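Local coordinates for lipoprotein (Colwellia psychrerythraea, PDB 3O0Y), which is of unknown function but is a putative lipoprotein of the DUF885 family, whose clan includes metallopeptidases, at residues Q304-G309 with R507-T512; Q523-M528 with A541-Y546; Q37-L42 with L457-R462. One frame throughout, in Å; residues are numbered along the deposited sequence.

Contact 1 (Q304-G309 with R507-T512). With SO4 (sulfate ion), chain D.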
loop_
_atom_site.group_PDB
_atom_site.type_symbol
_atom_site.label_atom_id
_atom_site.label_comp_id
_atom_site.label_asym_id
_atom_site.label_seq_id
_atom_site.Cartn_x
_atom_site.Cartn_y
_atom_site.Cartn_z
ATOM N N GLN A 304 9.764 -11.880 19.551
ATOM C CA GLN A 304 9.620 -13.086 18.723
ATOM C C GLN A 304 9.699 -12.784 17.210
ATOM O O GLN A 304 10.251 -13.599 16.459
ATOM C CB GLN A 304 8.319 -13.756 19.037
ATOM C CG GLN A 304 8.291 -14.370 20.458
ATOM C CD GLN A 304 6.880 -14.837 20.879
ATOM O OE1 GLN A 304 5.908 -14.099 20.783
ATOM N NE2 GLN A 304 6.783 -16.095 21.327
ATOM N N ILE A 305 9.074 -11.679 16.807
ATOM C CA ILE A 305 9.066 -11.265 15.404
ATOM C C ILE A 305 10.497 -10.909 14.966
ATOM O O ILE A 305 10.945 -11.297 13.905
ATOM C CB ILE A 305 8.071 -10.107 15.155
ATOM C CG1 ILE A 305 6.646 -10.605 15.452
ATOM C CG2 ILE A 305 8.194 -9.594 13.663
ATOM C CD1 ILE A 305 5.598 -9.505 15.560
ATOM N N HIS A 306 11.202 -10.164 15.816
ATOM C CA HIS A 306 12.629 -9.830 15.563
ATOM C C HIS A 306 13.451 -11.044 15.331
ATOM O O HIS A 306 14.214 -11.113 14.391
ATOM C CB HIS A 306 13.151 -8.996 16.770
ATOM C CG HIS A 306 14.395 -8.202 16.495
ATOM N ND1 HIS A 306 15.652 -8.613 16.903
ATOM C CD2 HIS A 306 14.572 -7.013 15.882
ATOM C CE1 HIS A 306 16.551 -7.698 16.539
ATOM N NE2 HIS A 306 15.913 -6.702 15.950
ATOM N N GLN A 307 13.245 -12.078 16.164
ATOM C CA GLN A 307 13.994 -13.323 16.024
ATOM C C GLN A 307 13.627 -14.093 14.788
ATOM O O GLN A 307 14.520 -14.680 14.157
ATOM C CB GLN A 307 13.790 -14.233 17.246
ATOM C CG GLN A 307 14.678 -15.419 17.316
ATOM C CD GLN A 307 16.147 -15.025 17.443
ATOM O OE1 GLN A 307 16.492 -14.223 18.308
ATOM N NE2 GLN A 307 16.973 -15.445 16.501
ATOM N N ILE A 308 12.358 -14.064 14.390
ATOM C CA ILE A 308 11.975 -14.700 13.153
ATOM C C ILE A 308 12.696 -13.979 12.002
ATOM O O ILE A 308 13.226 -14.628 11.078
ATOM C CB ILE A 308 10.468 -14.634 12.921
ATOM C CG1 ILE A 308 9.730 -15.531 13.939
ATOM C CG2 ILE A 308 10.167 -14.978 11.458
ATOM C CD1 ILE A 308 8.195 -15.217 13.931
ATOM N N GLY A 309 12.758 -12.655 12.070
ATOM C CA GLY A 309 13.540 -11.886 11.116
ATOM C C GLY A 309 15.010 -12.291 11.051
ATOM O O GLY A 309 15.564 -12.540 9.972
ATOM N N ARG A 507 13.174 -6.364 6.915
ATOM C CA ARG A 507 12.088 -5.550 7.406
ATOM C C ARG A 507 11.580 -5.998 8.762
ATOM O O ARG A 507 11.322 -5.159 9.620
ATOM C CB ARG A 507 10.937 -5.496 6.405
ATOM C CG ARG A 507 11.186 -4.581 5.278
ATOM C CD ARG A 507 9.986 -4.475 4.328
ATOM N NE ARG A 507 10.137 -3.381 3.383
ATOM C CZ ARG A 507 9.470 -3.283 2.226
ATOM N NH1 ARG A 507 8.534 -4.172 1.894
ATOM N NH2 ARG A 507 9.721 -2.260 1.401
ATOM N N LEU A 508 11.484 -7.289 9.004
ATOM C CA LEU A 508 11.058 -7.787 10.348
ATOM C C LEU A 508 12.041 -7.330 11.433
ATOM O O LEU A 508 11.678 -6.909 12.573
ATOM C CB LEU A 508 10.996 -9.315 10.356
ATOM C CG LEU A 508 9.929 -9.955 9.452
ATOM C CD1 LEU A 508 9.976 -11.454 9.825
ATOM C CD2 LEU A 508 8.512 -9.348 9.688
ATOM N N VAL A 509 13.327 -7.381 11.086
ATOM C CA VAL A 509 14.369 -7.039 12.028
ATOM C C VAL A 509 14.395 -5.528 12.329
ATOM O O VAL A 509 14.471 -5.066 13.511
ATOM C CB VAL A 509 15.738 -7.477 11.529
ATOM C CG1 VAL A 509 16.800 -7.075 12.560
ATOM C CG2 VAL A 509 15.829 -8.992 11.311
ATOM N N VAL A 510 14.360 -4.723 11.260
ATOM C CA VAL A 510 14.513 -3.274 11.430
ATOM C C VAL A 510 13.220 -2.580 11.965
ATOM O O VAL A 510 13.313 -1.565 12.688
ATOM C CB VAL A 510 15.053 -2.525 10.148
ATOM C CG1 VAL A 510 16.513 -3.020 9.793
ATOM C CG2 VAL A 510 14.111 -2.642 8.983
ATOM N N ASP A 511 12.029 -3.076 11.611
ATOM C CA ASP A 511 10.812 -2.398 12.105
ATOM C C ASP A 511 10.674 -2.671 13.590
ATOM O O ASP A 511 10.467 -1.740 14.373
ATOM C CB ASP A 511 9.588 -2.881 11.320
ATOM C CG ASP A 511 8.330 -2.110 11.646
ATOM O OD1 ASP A 511 8.155 -1.015 11.090
ATOM O OD2 ASP A 511 7.567 -2.586 12.507
ATOM N N THR A 512 10.874 -3.935 13.989
ATOM C CA THR A 512 10.864 -4.250 15.440
ATOM C C THR A 512 12.077 -3.569 16.134
ATOM O O THR A 512 12.008 -3.154 17.286
ATOM C CB THR A 512 10.881 -5.730 15.701
ATOM O OG1 THR A 512 11.987 -6.376 15.017
ATOM C CG2 THR A 512 9.602 -6.410 15.228
HETATM S S SO4 D . 6.901 -2.714 -1.214
HETATM O O1 SO4 D . 7.507 -4.042 -0.923
HETATM O O2 SO4 D . 7.000 -2.478 -2.616
HETATM O O3 SO4 D . 5.451 -2.670 -0.906
HETATM O O4 SO4 D . 7.458 -1.705 -0.352
#
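Gly309 and Leu508 meet where two long helices, 302-326 and 491-515, pack against each other in this mostly helical fold. The segments run roughly antiparallel, at 145°, and their axes come within 7.5 Å. A CB at Gly309 would run into Leu508 CB and Val509 CG2, so the close approach probably depends on its absence. Leu508 CB lies 3.7 Å from Gly309 CA. From the next residue, Val509 CG2 presses to 3.4 Å from Gly309 C.

Leu508 points at the other helix and enters between two isoleucines. Its CD2 meets Ile305 CG2 at 4.0 Å, the two side chains crossing at about a right angle. Its CD1 reaches Ile308 CG2 at 3.9 Å, on a slanting approach. Ile305 also uses CG2 against Thr512, whose CG2 lies 3.8 Å from it.

With CG anti to the backbone N (chi1 -161°), the side chain of His306 comes nearer to the partner helix at its end. The ring lies across Val509, near CG1. An alanine here would probably leave a gap beside Val509 CG1, which the ring now fills.

Arg507 points away from helix 302-326. Its extended chain also reaches a sulfate, probably from the crystallisation liquor. NH1 of Arg507 gives a nearly straight bond to sulfate O1 at 3.0 Å (165°), and NH2 of Arg507 binds sulfate O4 at 2.9 Å.

Contact 2 (Q523-M528 with A541-Y546); sequences QAISYM and AEIERY. With SO4 (sulfate ion), chain D.
Met528 CE sits at the edge of the Tyr546 ring, in its plane, 3.3 Å from Tyr546 OH. The two side chains meet tip to tip, and the bend at Met528 chi3 (-100°) places the methyl there. One face of the ring has Glu542 O 3.1 Å above its centre. At the edge of the Arg545 guanidinium, in plane, is sulfate O4, 2.7 Å from Arg545 NH2; the bond from NH1 to it is weak.

Helices 521-532 and 536-548 form a helical hairpin, their axes at 131° and 9.6 Å at closest approach. Ile543 fills the middle. Its CD1 touches Ala524 CB at 3.8 Å, and its CG1 meets Ile525 CG1 at 3.8 Å. Met528 runs alongside Ile543 in the opposite sense, Met528 SD 4.1 Å from Ile543 CD1.

No hydrogen bond joins the two segments. Tyr546 and Glu542 turn their polar ends to Arg507 of helix 491-515. Its NE hydrogen-bonds Tyr546 OH, and its NH2 forms a salt bridge with Glu542 OE1. The bond from Tyr546 OH to Glu542 OE1 is weak. The interface is thus an apolar seam beside a charged cluster, in which Glu542 probably offsets part of the positive charge gathered round the sulfate.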
loop_
_atom_site.group_PDB
_atom_site.type_symbol
_atom_site.label_atom_id
_atom_site.label_comp_id
_atom_site.label_asym_id
_atom_site.label_seq_id
_atom_site.Cartn_x
_atom_site.Cartn_y
_atom_site.Cartn_z
ATOM N N GLN A 523 21.393 3.232 12.914
ATOM C CA GLN A 523 21.694 1.802 13.126
ATOM C C GLN A 523 20.867 0.957 12.179
ATOM O O GLN A 523 21.377 -0.061 11.617
ATOM C CB GLN A 523 21.442 1.383 14.597
ATOM C CG GLN A 523 22.420 1.986 15.570
ATOM C CD GLN A 523 21.909 2.044 17.021
ATOM O OE1 GLN A 523 20.816 1.598 17.334
ATOM N NE2 GLN A 523 22.736 2.540 17.911
ATOM N N ALA A 524 19.594 1.348 11.995
ATOM C CA ALA A 524 18.706 0.601 11.103
ATOM C C ALA A 524 19.208 0.730 9.648
ATOM O O ALA A 524 19.262 -0.265 8.898
ATOM C CB ALA A 524 17.231 1.123 11.254
ATOM N N ILE A 525 19.607 1.942 9.247
ATOM C CA ILE A 525 20.158 2.139 7.886
ATOM C C ILE A 525 21.404 1.242 7.659
ATOM O O ILE A 525 21.503 0.523 6.651
ATOM C CB ILE A 525 20.550 3.626 7.652
ATOM C CG1 ILE A 525 19.305 4.512 7.592
ATOM C CG2 ILE A 525 21.365 3.790 6.319
ATOM C CD1 ILE A 525 19.533 5.947 7.722
ATOM N N SER A 526 22.327 1.290 8.607
ATOM C CA SER A 526 23.584 0.529 8.506
ATOM C C SER A 526 23.282 -0.946 8.378
ATOM O O SER A 526 23.786 -1.613 7.475
ATOM C CB SER A 526 24.457 0.730 9.748
ATOM O OG SER A 526 24.900 2.073 9.801
ATOM N N TYR A 527 22.375 -1.460 9.225
ATOM C CA TYR A 527 22.053 -2.911 9.208
ATOM C C TYR A 527 21.486 -3.277 7.835
ATOM O O TYR A 527 21.877 -4.288 7.220
ATOM C CB TYR A 527 21.056 -3.252 10.355
ATOM C CG TYR A 527 20.665 -4.707 10.426
ATOM C CD1 TYR A 527 21.533 -5.691 10.905
ATOM C CD2 TYR A 527 19.490 -5.156 9.813
ATOM C CE1 TYR A 527 21.140 -7.047 10.962
ATOM C CE2 TYR A 527 19.196 -6.479 9.742
ATOM C CZ TYR A 527 19.973 -7.416 10.320
ATOM O OH TYR A 527 19.567 -8.716 10.268
ATOM N N MET A 528 20.461 -2.528 7.410
ATOM C CA MET A 528 19.770 -2.891 6.179
ATOM C C MET A 528 20.726 -2.815 4.954
ATOM O O MET A 528 20.678 -3.675 4.035
ATOM C CB MET A 528 18.508 -2.031 5.949
ATOM C CG MET A 528 17.796 -2.249 4.623
ATOM S SD MET A 528 16.053 -1.434 4.591
ATOM C CE MET A 528 15.062 -2.713 4.882
ATOM N N ALA A 541 15.312 6.061 2.533
ATOM C CA ALA A 541 13.872 6.246 2.346
ATOM C C ALA A 541 13.052 5.132 3.004
ATOM O O ALA A 541 11.976 5.400 3.558
ATOM C CB ALA A 541 13.536 6.379 0.873
ATOM N N GLU A 542 13.537 3.887 2.950
ATOM C CA GLU A 542 12.854 2.802 3.592
ATOM C C GLU A 542 12.797 2.963 5.102
ATOM O O GLU A 542 11.724 2.825 5.745
ATOM C CB GLU A 542 13.521 1.482 3.250
ATOM C CG GLU A 542 13.453 1.106 1.810
ATOM C CD GLU A 542 12.112 0.641 1.379
ATOM O OE1 GLU A 542 11.382 -0.059 2.153
ATOM O OE2 GLU A 542 11.785 1.013 0.252
ATOM N N ILE A 543 13.949 3.197 5.717
ATOM C CA ILE A 543 13.971 3.336 7.186
ATOM C C ILE A 543 13.050 4.508 7.630
ATOM O O ILE A 543 12.248 4.363 8.551
ATOM C CB ILE A 543 15.433 3.547 7.730
ATOM C CG1 ILE A 543 16.267 2.298 7.460
ATOM C CG2 ILE A 543 15.403 4.017 9.267
ATOM C CD1 ILE A 543 15.636 0.940 7.853
ATOM N N GLU A 544 13.055 5.631 6.907
ATOM C CA GLU A 544 12.146 6.730 7.256
ATOM C C GLU A 544 10.659 6.398 7.040
ATOM O O GLU A 544 9.796 6.824 7.769
ATOM C CB GLU A 544 12.542 8.041 6.568
ATOM C CG GLU A 544 14.005 8.470 7.041
ATOM C CD GLU A 544 14.535 9.748 6.460
ATOM O OE1 GLU A 544 13.763 10.444 5.754
ATOM O OE2 GLU A 544 15.689 10.124 6.801
ATOM N N ARG A 545 10.370 5.597 6.031
ATOM C CA ARG A 545 9.035 5.049 5.822
ATOM C C ARG A 545 8.632 4.225 7.069
ATOM O O ARG A 545 7.513 4.391 7.568
ATOM C CB ARG A 545 9.020 4.142 4.567
ATOM C CG ARG A 545 7.909 3.141 4.510
ATOM C CD ARG A 545 8.042 2.272 3.249
ATOM N NE ARG A 545 7.277 1.059 3.364
ATOM C CZ ARG A 545 7.135 0.211 2.365
ATOM N NH1 ARG A 545 6.459 -0.890 2.549
ATOM N NH2 ARG A 545 7.717 0.479 1.201
ATOM N N TYR A 546 9.503 3.346 7.532
ATOM C CA TYR A 546 9.152 2.418 8.648
ATOM C C TYR A 546 8.865 3.215 9.892
ATOM O O TYR A 546 7.973 2.894 10.712
ATOM C CB TYR A 546 10.226 1.378 8.924
ATOM C CG TYR A 546 10.612 0.568 7.694
ATOM C CD1 TYR A 546 9.769 0.393 6.628
ATOM C CD2 TYR A 546 11.869 0.055 7.597
ATOM C CE1 TYR A 546 10.209 -0.314 5.510
ATOM C CE2 TYR A 546 12.300 -0.655 6.471
ATOM C CZ TYR A 546 11.491 -0.799 5.456
ATOM O OH TYR A 546 12.014 -1.490 4.335
HETATM S S SO4 D . 6.901 -2.714 -1.214
HETATM O O1 SO4 D . 7.507 -4.042 -0.923
HETATM O O2 SO4 D . 7.000 -2.478 -2.616
HETATM O O3 SO4 D . 5.451 -2.670 -0.906
HETATM O O4 SO4 D . 7.458 -1.705 -0.352
#

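Contact 3 (Q37-L42 with L457-R462)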
loop_
_atom_site.group_PDB
_atom_site.type_symbol
_atom_site.label_atom_id
_atom_site.label_comp_id
_atom_site.label_asym_id
_atom_site.label_seq_id
_atom_site.Cartn_x
_atom_site.Cartn_y
_atom_site.Cartn_z
ATOM N N GLN A 37 -23.971 0.249 5.857
ATOM C CA GLN A 37 -23.773 1.457 6.601
ATOM C C GLN A 37 -22.269 1.783 6.795
ATOM O O GLN A 37 -21.845 2.932 6.714
ATOM C CB GLN A 37 -24.448 1.340 7.944
ATOM C CG GLN A 37 -24.321 2.623 8.761
ATOM C CD GLN A 37 -24.810 2.445 10.231
ATOM O OE1 GLN A 37 -25.444 1.428 10.585
ATOM N NE2 GLN A 37 -24.438 3.406 11.099
ATOM N N ALA A 38 -21.482 0.766 7.114
ATOM C CA ALA A 38 -20.020 0.898 7.159
ATOM C C ALA A 38 -19.413 1.400 5.848
ATOM O O ALA A 38 -18.633 2.350 5.855
ATOM C CB ALA A 38 -19.317 -0.431 7.610
ATOM N N LYS A 39 -19.765 0.740 4.751
ATOM C CA LYS A 39 -19.293 1.214 3.462
ATOM C C LYS A 39 -19.625 2.697 3.219
ATOM O O LYS A 39 -18.743 3.479 2.864
ATOM C CB LYS A 39 -19.940 0.353 2.404
ATOM C CG LYS A 39 -19.690 0.906 1.011
ATOM C CD LYS A 39 -20.422 0.042 0.030
ATOM C CE LYS A 39 -21.498 0.604 -0.670
ATOM N NZ LYS A 39 -21.832 -0.139 -2.001
ATOM N N GLN A 40 -20.894 3.072 3.400
ATOM C CA GLN A 40 -21.375 4.399 3.000
ATOM C C GLN A 40 -20.818 5.480 3.927
ATOM O O GLN A 40 -20.412 6.558 3.469
ATOM C CB GLN A 40 -22.908 4.408 2.895
ATOM C CG GLN A 40 -23.387 3.458 1.792
ATOM C CD GLN A 40 -24.828 3.592 1.419
ATOM O OE1 GLN A 40 -25.676 3.905 2.250
ATOM N NE2 GLN A 40 -25.129 3.275 0.165
ATOM N N SER A 41 -20.707 5.168 5.187
ATOM C CA SER A 41 -20.221 6.138 6.147
ATOM C C SER A 41 -18.715 6.390 5.980
ATOM O O SER A 41 -18.269 7.542 6.090
ATOM C CB SER A 41 -20.481 5.707 7.567
ATOM O OG SER A 41 -21.848 5.874 7.834
ATOM N N LEU A 42 -17.952 5.336 5.770
ATOM C CA LEU A 42 -16.507 5.496 5.597
ATOM C C LEU A 42 -16.281 6.327 4.344
ATOM O O LEU A 42 -15.519 7.311 4.383
ATOM C CB LEU A 42 -15.832 4.131 5.441
ATOM C CG LEU A 42 -14.327 4.160 5.236
ATOM C CD1 LEU A 42 -13.561 4.908 6.357
ATOM C CD2 LEU A 42 -13.813 2.708 4.950
ATOM N N LEU A 457 -19.765 -10.780 -2.150
ATOM C CA LEU A 457 -19.310 -10.410 -0.810
ATOM C C LEU A 457 -19.750 -8.972 -0.570
ATOM O O LEU A 457 -19.850 -8.165 -1.502
ATOM C CB LEU A 457 -17.792 -10.497 -0.733
ATOM C CG LEU A 457 -17.222 -11.914 -0.895
ATOM C CD1 LEU A 457 -15.696 -11.865 -0.797
ATOM C CD2 LEU A 457 -17.811 -12.923 0.110
ATOM N N PRO A 458 -19.994 -8.644 0.677
ATOM C CA PRO A 458 -20.179 -7.259 1.090
ATOM C C PRO A 458 -19.084 -6.391 0.541
ATOM O O PRO A 458 -17.926 -6.838 0.449
ATOM C CB PRO A 458 -20.097 -7.303 2.635
ATOM C CG PRO A 458 -19.932 -8.648 3.015
ATOM C CD PRO A 458 -19.847 -9.551 1.805
ATOM N N PHE A 459 -19.405 -5.156 0.162
ATOM C CA PHE A 459 -18.465 -4.363 -0.616
ATOM C C PHE A 459 -17.135 -4.160 0.061
ATOM O O PHE A 459 -16.088 -4.340 -0.567
ATOM C CB PHE A 459 -18.979 -2.994 -1.006
ATOM C CG PHE A 459 -18.053 -2.263 -1.895
ATOM C CD1 PHE A 459 -18.030 -2.485 -3.236
ATOM C CD2 PHE A 459 -17.217 -1.319 -1.355
ATOM C CE1 PHE A 459 -17.123 -1.755 -4.046
ATOM C CE2 PHE A 459 -16.312 -0.638 -2.121
ATOM C CZ PHE A 459 -16.256 -0.875 -3.469
ATOM N N LEU A 460 -17.105 -3.901 1.357
ATOM C CA LEU A 460 -15.804 -3.669 1.954
ATOM C C LEU A 460 -14.902 -4.919 1.941
ATOM O O LEU A 460 -13.664 -4.802 1.926
ATOM C CB LEU A 460 -15.975 -3.192 3.399
ATOM C CG LEU A 460 -16.414 -1.726 3.571
ATOM C CD1 LEU A 460 -16.491 -1.346 5.107
ATOM C CD2 LEU A 460 -15.529 -0.733 2.822
ATOM N N ARG A 461 -15.522 -6.090 1.842
ATOM C CA ARG A 461 -14.770 -7.312 1.649
ATOM C C ARG A 461 -14.126 -7.449 0.292
ATOM O O ARG A 461 -13.099 -8.138 0.174
ATOM C CB ARG A 461 -15.583 -8.575 1.904
ATOM C CG ARG A 461 -15.716 -8.823 3.440
ATOM C CD ARG A 461 -16.016 -10.302 3.682
ATOM N NE ARG A 461 -14.954 -11.222 3.240
ATOM C CZ ARG A 461 -15.024 -12.536 3.271
ATOM N NH1 ARG A 461 -16.112 -13.200 3.699
ATOM N NH2 ARG A 461 -13.999 -13.254 2.837
ATOM N N ARG A 462 -14.665 -6.775 -0.706
ATOM C CA ARG A 462 -14.086 -6.805 -2.021
ATOM C C ARG A 462 -12.801 -5.964 -2.182
ATOM O O ARG A 462 -12.013 -6.196 -3.091
ATOM C CB ARG A 462 -15.094 -6.428 -3.116
ATOM C CG ARG A 462 -16.263 -7.343 -3.130
ATOM C CD ARG A 462 -17.387 -6.849 -3.923
ATOM N NE ARG A 462 -17.024 -6.742 -5.325
ATOM C CZ ARG A 462 -17.782 -6.140 -6.253
ATOM N NH1 ARG A 462 -18.973 -5.643 -5.928
ATOM N NH2 ARG A 462 -17.413 -6.122 -7.519
#
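Lys39, on helix 27-44, faces Leu460, on a short helical turn around 459-462 that follows a loop at Leu457 and Pro458; their CA atoms are 6.2 Å apart. Three side chains of the helix touch two of the other segment.

Lys39 and Phe459 cross at about a right angle. The contact is made by the aliphatic part of the lysine. Its CG is sent out anti to the backbone N (chi1 171°), and chi2 (-177°) carries CD on to the phenylalanine. Lys39 CD lies 3.5 Å from Phe459 CB and 3.7 Å from Phe459 CD2. The ring is approached obliquely.

Leu460 points at the helix backbone beside the lysine. Its CD1 is 3.9 Å from Ala38 CB and equally close to Lys39 N, and its CG is 4.1 Å from Lys39 CA. One turn further on, Leu42 CD2 stands 4.4 Å from Leu460 CD2, a looser touch. Phe43 of the same long helix adds to the cover on Phe459 and Leu460.

No hydrogen bond crosses the contact. The join is apolar, apart from the charged end of Lys39. It packs the first modelled helix against a short helical turn in the link between helices 444-452 and 467-483, in a mostly helical fold.

From the N terminus, contact 3 opens first, at 37-42. Contact 1 opens next, at 304-309. Contact 3 then closes at 457-462, before contact 1 closes at 507-512, so these two long loops cross. Contact 2 follows both in series. It closes a short loop between the neighbouring helices 521-532 and 536-548. Contacts 1 and 2 are close neighbours, with centres about 13 Å apart. They touch each other directly and share the sulfate; together they join helices 302-326, 491-515, 521-532 and 536-548. Contact 3 is remote, its centre about 33 Å from that of contact 1. It lies across the chain's centre from contact 2 and ties in the N-terminal helix.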